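Local coordinates for protein D-alanyl-lipoteichoic acid synthetase (Streptococcus pneumoniae, PDB 3BMA) that probably takes part in the D-alanylation of lipoteichoic acid during cell wall biogenesis, as a membrane-associated member of the DltD family, at residues F55-R69 with H208-Y222. The protein carries 1 engineered substitution. Sequence-based numbering, arbitrary orientation.
Sequences FDGAHPAVLAEKYNR and HVAKYLKILPDQFSY
Tyr-67 and Lys-66, side by side where helix 60-66 ends, show how a helix terminus can organise an irregular chain by reaching for its backbone carbonyls. Lys-66 leaves with CG anti to its backbone N (chi1 157°), and three further bends curl the chain back until NZ donates to Leu-213 O at 2.8 Å, nearly in line with the C=O bond. Leu-216 O is equally close to NZ, but the angle is poor for a hydrogen bond. Tyr-67 OH donates to Pro-217 O (2.9 Å), from a position tilted out of the carbonyl plane. Its ring is sandwiched: Lys-66 CG sits over the centre of one face, while Phe-220 presents an edge to the other in a T-shaped pair, with centroids 5.1 Å apart and planes at 73°. Phe-220 CE1 and CZ come within 3.4 Å of Arg-69 NH2, at the edge of the guanidinium and near its plane; its other terminal nitrogen, NH1, forms salt bridges with Asp-361 and Asp-365.

At the opposite end of the contact, His-208 CB stands 3.5 Å from the centroid of the Phe-55 ring, almost on its normal, and the imidazole beyond it is displaced toward the rim, nearly parallel to the phenyl ring but barely overlapping it. His-59 covers the other face. Tyr-212 lies with one ring face under the Asp-56 backbone, Asp-56 CA being 3.8 Å from its centroid. Between these aromatic ends, Val-62 CG1 packs against Tyr-212 CB (3.8 Å) and Leu-216 CD2, and Leu-213 CD2 touches Lys-66 CB.

The arrangement is a helix packed on a chain that turns from helix 202-210 towards helix 222-235. Helix 60-66 links strands 43-47 and 72-76 of the parallel sheet, consistent with the alpha/beta architecture of the SGNH-hydrolase clan.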
loop_
_atom_site.group_PDB
_atom_site.type_symbol
_atom_site.label_atom_id
_atom_site.label_comp_id
_atom_site.label_asym_id
_atom_site.label_seq_id
_atom_site.Cartn_x
_atom_site.Cartn_y
_atom_site.Cartn_z
ATOM N N PHE C 55 22.358 23.332 -37.880
ATOM C CA PHE C 55 22.482 22.388 -38.980
ATOM C C PHE C 55 23.145 23.020 -40.196
ATOM O O PHE C 55 22.956 24.208 -40.475
ATOM C CB PHE C 55 21.093 21.884 -39.386
ATOM C CG PHE C 55 20.448 20.956 -38.384
ATOM C CD1 PHE C 55 19.913 21.445 -37.192
ATOM C CD2 PHE C 55 20.339 19.595 -38.655
ATOM C CE1 PHE C 55 19.297 20.593 -36.282
ATOM C CE2 PHE C 55 19.724 18.734 -37.747
ATOM C CZ PHE C 55 19.207 19.234 -36.556
ATOM N N ASP C 56 23.930 22.214 -40.906
ATOM C CA ASP C 56 24.446 22.572 -42.230
ATOM C C ASP C 56 24.438 21.346 -43.147
ATOM O O ASP C 56 23.823 20.330 -42.817
ATOM C CB ASP C 56 25.831 23.248 -42.155
ATOM C CG ASP C 56 26.868 22.415 -41.410
ATOM O OD1 ASP C 56 27.318 22.858 -40.334
ATOM O OD2 ASP C 56 27.250 21.330 -41.898
ATOM N N GLY C 57 25.120 21.442 -44.286
ATOM C CA GLY C 57 25.153 20.361 -45.274
ATOM C C GLY C 57 25.951 19.142 -44.853
ATOM O O GLY C 57 25.745 18.047 -45.379
ATOM N N ALA C 58 26.854 19.330 -43.895
ATOM C CA ALA C 58 27.716 18.257 -43.414
ATOM C C ALA C 58 27.297 17.691 -42.051
ATOM O O ALA C 58 27.932 16.767 -41.544
ATOM C CB ALA C 58 29.156 18.727 -43.380
ATOM N N HIS C 59 26.231 18.252 -41.478
ATOM C CA HIS C 59 25.639 17.799 -40.210
ATOM C C HIS C 59 25.296 16.305 -40.270
ATOM O O HIS C 59 24.756 15.848 -41.282
ATOM C CB HIS C 59 24.379 18.626 -39.920
ATOM C CG HIS C 59 23.898 18.535 -38.504
ATOM N ND1 HIS C 59 23.130 17.487 -38.044
ATOM C CD2 HIS C 59 24.064 19.369 -37.450
ATOM C CE1 HIS C 59 22.856 17.674 -36.765
ATOM N NE2 HIS C 59 23.406 18.811 -36.382
ATOM N N PRO C 60 25.626 15.535 -39.203
ATOM C CA PRO C 60 25.422 14.074 -39.152
ATOM C C PRO C 60 24.001 13.587 -39.461
ATOM O O PRO C 60 23.832 12.483 -39.987
ATOM C CB PRO C 60 25.806 13.708 -37.710
ATOM C CG PRO C 60 25.865 15.002 -36.966
ATOM C CD PRO C 60 26.261 16.023 -37.968
ATOM N N ALA C 61 23.002 14.403 -39.137
ATOM C CA ALA C 61 21.608 14.096 -39.442
ATOM C C ALA C 61 21.308 14.216 -40.938
ATOM O O ALA C 61 20.485 13.471 -41.470
ATOM C CB ALA C 61 20.693 15.002 -38.647
ATOM N N VAL C 62 21.978 15.157 -41.601
ATOM C CA VAL C 62 21.799 15.402 -43.035
ATOM C C VAL C 62 22.484 14.313 -43.873
ATOM O O VAL C 62 21.880 13.768 -44.804
ATOM C CB VAL C 62 22.302 16.819 -43.428
ATOM C CG1 VAL C 62 22.244 17.035 -44.933
ATOM C CG2 VAL C 62 21.485 17.882 -42.716
ATOM N N LEU C 63 23.726 13.988 -43.515
ATOM C CA LEU C 63 24.516 12.964 -44.205
ATOM C C LEU C 63 23.908 11.565 -44.124
ATOM O O LEU C 63 24.015 10.791 -45.073
ATOM C CB LEU C 63 25.952 12.923 -43.671
ATOM C CG LEU C 63 26.849 14.164 -43.761
ATOM C CD1 LEU C 63 28.210 13.852 -43.161
ATOM C CD2 LEU C 63 27.000 14.668 -45.191
ATOM N N ALA C 64 23.271 11.250 -42.996
ATOM C CA ALA C 64 22.625 9.945 -42.815
ATOM C C ALA C 64 21.369 9.771 -43.673
ATOM O O ALA C 64 21.039 8.653 -44.077
ATOM C CB ALA C 64 22.306 9.705 -41.348
ATOM N N GLU C 65 20.682 10.878 -43.950
ATOM C CA GLU C 65 19.411 10.847 -44.669
ATOM C C GLU C 65 19.572 10.775 -46.191
ATOM O O GLU C 65 18.956 9.919 -46.837
ATOM C CB GLU C 65 18.528 12.038 -44.266
ATOM C CG GLU C 65 17.108 12.012 -44.844
ATOM C CD GLU C 65 16.360 10.717 -44.553
ATOM O OE1 GLU C 65 15.807 10.134 -45.508
ATOM O OE2 GLU C 65 16.328 10.279 -43.380
ATOM N N LYS C 66 20.384 11.675 -46.751
ATOM C CA LYS C 66 20.662 11.694 -48.192
ATOM C C LYS C 66 21.301 10.382 -48.641
ATOM O O LYS C 66 20.853 9.769 -49.613
ATOM C CB LYS C 66 21.528 12.915 -48.570
ATOM C CG LYS C 66 22.360 12.832 -49.881
ATOM C CD LYS C 66 21.547 12.577 -51.170
ATOM C CE LYS C 66 20.719 13.763 -51.612
ATOM N NZ LYS C 66 21.556 14.782 -52.292
ATOM N N TYR C 67 22.315 9.939 -47.906
ATOM C CA TYR C 67 23.101 8.781 -48.318
ATOM C C TYR C 67 22.570 7.442 -47.795
ATOM O O TYR C 67 23.227 6.409 -47.965
ATOM C CB TYR C 67 24.582 9.000 -47.984
ATOM C CG TYR C 67 25.129 10.264 -48.619
ATOM C CD1 TYR C 67 25.268 10.364 -50.004
ATOM C CD2 TYR C 67 25.479 11.365 -47.843
ATOM C CE1 TYR C 67 25.752 11.524 -50.596
ATOM C CE2 TYR C 67 25.966 12.531 -48.425
ATOM C CZ TYR C 67 26.100 12.603 -49.803
ATOM O OH TYR C 67 26.583 13.752 -50.384
ATOM N N ASN C 68 21.377 7.481 -47.189
ATOM C CA ASN C 68 20.626 6.295 -46.744
ATOM C C ASN C 68 21.480 5.305 -45.945
ATOM O O ASN C 68 21.602 4.125 -46.296
ATOM C CB ASN C 68 19.922 5.618 -47.940
ATOM C CG ASN C 68 18.869 4.592 -47.516
ATOM O OD1 ASN C 68 18.375 4.610 -46.385
ATOM N ND2 ASN C 68 18.529 3.688 -48.430
ATOM N N ARG C 69 22.081 5.810 -44.872
ATOM C CA ARG C 69 23.025 5.029 -44.075
ATOM C C ARG C 69 22.340 3.934 -43.258
ATOM O O ARG C 69 21.114 3.909 -43.146
ATOM C CB ARG C 69 23.856 5.954 -43.180
ATOM C CG ARG C 69 24.740 6.903 -43.973
ATOM C CD ARG C 69 25.701 7.655 -43.090
ATOM N NE ARG C 69 26.760 8.280 -43.878
ATOM C CZ ARG C 69 27.720 9.052 -43.375
ATOM N NH1 ARG C 69 27.766 9.307 -42.078
ATOM N NH2 ARG C 69 28.638 9.568 -44.175
ATOM N N HIS C 208 15.785 22.098 -41.083
ATOM C CA HIS C 208 17.042 21.556 -40.575
ATOM C C HIS C 208 17.624 20.402 -41.396
ATOM O O HIS C 208 18.843 20.308 -41.545
ATOM C CB HIS C 208 16.893 21.141 -39.109
ATOM C CG HIS C 208 16.698 22.292 -38.168
ATOM N ND1 HIS C 208 15.854 22.229 -37.082
ATOM C CD2 HIS C 208 17.241 23.533 -38.150
ATOM C CE1 HIS C 208 15.885 23.380 -36.434
ATOM N NE2 HIS C 208 16.718 24.189 -37.063
ATOM N N VAL C 209 16.765 19.531 -41.920
ATOM C CA VAL C 209 17.224 18.342 -42.649
ATOM C C VAL C 209 16.909 18.385 -44.149
ATOM O O VAL C 209 17.820 18.265 -44.971
ATOM C CB VAL C 209 16.706 17.020 -42.004
ATOM C CG1 VAL C 209 17.030 15.805 -42.874
ATOM C CG2 VAL C 209 17.308 16.837 -40.628
ATOM N N ALA C 210 15.634 18.575 -44.493
ATOM C CA ALA C 210 15.158 18.466 -45.882
ATOM C C ALA C 210 15.699 19.526 -46.850
ATOM O O ALA C 210 15.806 19.268 -48.053
ATOM C CB ALA C 210 13.632 18.431 -45.928
ATOM N N LYS C 211 16.039 20.704 -46.328
ATOM C CA LYS C 211 16.564 21.795 -47.155
ATOM C C LYS C 211 18.022 21.597 -47.577
ATOM O O LYS C 211 18.439 22.093 -48.628
ATOM C CB LYS C 211 16.384 23.157 -46.465
ATOM C CG LYS C 211 14.944 23.714 -46.440
ATOM C CD LYS C 211 14.476 24.324 -47.769
ATOM C CE LYS C 211 13.549 23.390 -48.553
ATOM N NZ LYS C 211 12.277 23.086 -47.837
ATOM N N TYR C 212 18.788 20.870 -46.766
ATOM C CA TYR C 212 20.199 20.598 -47.063
ATOM C C TYR C 212 20.412 19.333 -47.911
ATOM O O TYR C 212 21.546 19.013 -48.282
ATOM C CB TYR C 212 21.021 20.517 -45.771
ATOM C CG TYR C 212 21.142 21.825 -45.021
ATOM C CD1 TYR C 212 22.044 22.803 -45.430
ATOM C CD2 TYR C 212 20.362 22.078 -43.893
ATOM C CE1 TYR C 212 22.159 24.008 -44.744
ATOM C CE2 TYR C 212 20.473 23.279 -43.193
ATOM C CZ TYR C 212 21.375 24.238 -43.625
ATOM O OH TYR C 212 21.492 25.429 -42.943
ATOM N N LEU C 213 19.326 18.625 -48.213
ATOM C CA LEU C 213 19.395 17.410 -49.024
ATOM C C LEU C 213 19.575 17.721 -50.509
ATOM O O LEU C 213 20.194 16.949 -51.239
ATOM C CB LEU C 213 18.150 16.537 -48.817
ATOM C CG LEU C 213 17.836 15.977 -47.424
ATOM C CD1 LEU C 213 16.535 15.187 -47.442
ATOM C CD2 LEU C 213 18.969 15.123 -46.877
ATOM N N LYS C 214 19.035 18.856 -50.946
ATOM C CA LYS C 214 19.089 19.254 -52.354
ATOM C C LYS C 214 20.482 19.712 -52.800
ATOM O O LYS C 214 20.887 19.453 -53.936
ATOM C CB LYS C 214 18.049 20.342 -52.637
ATOM C CG LYS C 214 16.612 19.872 -52.459
ATOM C CD LYS C 214 15.662 21.037 -52.236
ATOM C CE LYS C 214 14.265 20.540 -51.896
ATOM N NZ LYS C 214 13.337 21.661 -51.581
ATOM N N ILE C 215 21.212 20.368 -51.899
ATOM C CA ILE C 215 22.534 20.926 -52.212
ATOM C C ILE C 215 23.671 19.890 -52.234
ATOM O O ILE C 215 24.745 20.151 -52.783
ATOM C CB ILE C 215 22.905 22.115 -51.272
ATOM C CG1 ILE C 215 23.034 21.651 -49.812
ATOM C CG2 ILE C 215 21.888 23.254 -51.415
ATOM C CD1 ILE C 215 23.892 22.554 -48.937
ATOM N N LEU C 216 23.425 18.721 -51.644
ATOM C CA LEU C 216 24.422 17.649 -51.566
ATOM C C LEU C 216 24.477 16.795 -52.837
ATOM O O LEU C 216 23.436 16.536 -53.447
ATOM C CB LEU C 216 24.155 16.764 -50.338
ATOM C CG LEU C 216 25.069 16.920 -49.113
ATOM C CD1 LEU C 216 25.264 18.376 -48.688
ATOM C CD2 LEU C 216 24.561 16.071 -47.954
ATOM N N PRO C 217 25.695 16.365 -53.246
ATOM C CA PRO C 217 25.853 15.424 -54.360
ATOM C C PRO C 217 25.224 14.068 -54.061
ATOM O O PRO C 217 25.194 13.645 -52.907
ATOM C CB PRO C 217 27.373 15.277 -54.487
ATOM C CG PRO C 217 27.914 15.680 -53.171
ATOM C CD PRO C 217 27.004 16.765 -52.695
ATOM N N ASP C 218 24.733 13.401 -55.101
ATOM C CA ASP C 218 24.046 12.116 -54.957
ATOM C C ASP C 218 25.003 10.945 -54.723
ATOM O O ASP C 218 24.586 9.891 -54.237
ATOM C CB ASP C 218 23.150 11.848 -56.168
ATOM C CG ASP C 218 22.139 12.960 -56.404
ATOM O OD1 ASP C 218 22.553 14.093 -56.737
ATOM O OD2 ASP C 218 20.926 12.699 -56.265
ATOM N N GLN C 219 26.274 11.129 -55.073
ATOM C CA GLN C 219 27.314 10.146 -54.763
ATOM C C GLN C 219 28.226 10.634 -53.642
ATOM O O GLN C 219 28.748 11.753 -53.689
ATOM C CB GLN C 219 28.129 9.787 -56.006
ATOM C CG GLN C 219 27.444 8.777 -56.916
ATOM C CD GLN C 219 28.417 7.781 -57.525
ATOM O OE1 GLN C 219 28.419 6.603 -57.162
ATOM N NE2 GLN C 219 29.254 8.251 -58.446
ATOM N N PHE C 220 28.413 9.785 -52.635
ATOM C CA PHE C 220 29.153 10.166 -51.434
ATOM C C PHE C 220 30.661 10.222 -51.646
ATOM O O PHE C 220 31.286 9.225 -52.020
ATOM C CB PHE C 220 28.818 9.236 -50.258
ATOM C CG PHE C 220 29.548 9.581 -48.984
ATOM C CD1 PHE C 220 29.120 10.639 -48.190
ATOM C CD2 PHE C 220 30.660 8.846 -48.578
ATOM C CE1 PHE C 220 29.789 10.967 -47.020
ATOM C CE2 PHE C 220 31.337 9.168 -47.408
ATOM C CZ PHE C 220 30.898 10.231 -46.629
ATOM N N SER C 221 31.223 11.404 -51.403
ATOM C CA SER C 221 32.665 11.589 -51.258
ATOM C C SER C 221 32.912 12.806 -50.370
ATOM O O SER C 221 32.240 13.831 -50.512
ATOM C CB SER C 221 33.356 11.745 -52.622
ATOM O OG SER C 221 33.832 13.063 -52.837
ATOM N N TYR C 222 33.872 12.680 -49.455
ATOM C CA TYR C 222 34.191 13.739 -48.497
ATOM C C TYR C 222 34.706 15.021 -49.148
ATOM O O TYR C 222 34.415 16.110 -48.667
ATOM C CB TYR C 222 35.204 13.249 -47.462
ATOM C CG TYR C 222 34.617 12.375 -46.379
ATOM C CD1 TYR C 222 34.830 10.998 -46.379
ATOM C CD2 TYR C 222 33.853 12.924 -45.348
ATOM C CE1 TYR C 222 34.300 10.188 -45.384
ATOM C CE2 TYR C 222 33.316 12.124 -44.349
ATOM C CZ TYR C 222 33.543 10.756 -44.374
ATOM O OH TYR C 222 33.014 9.955 -43.389
#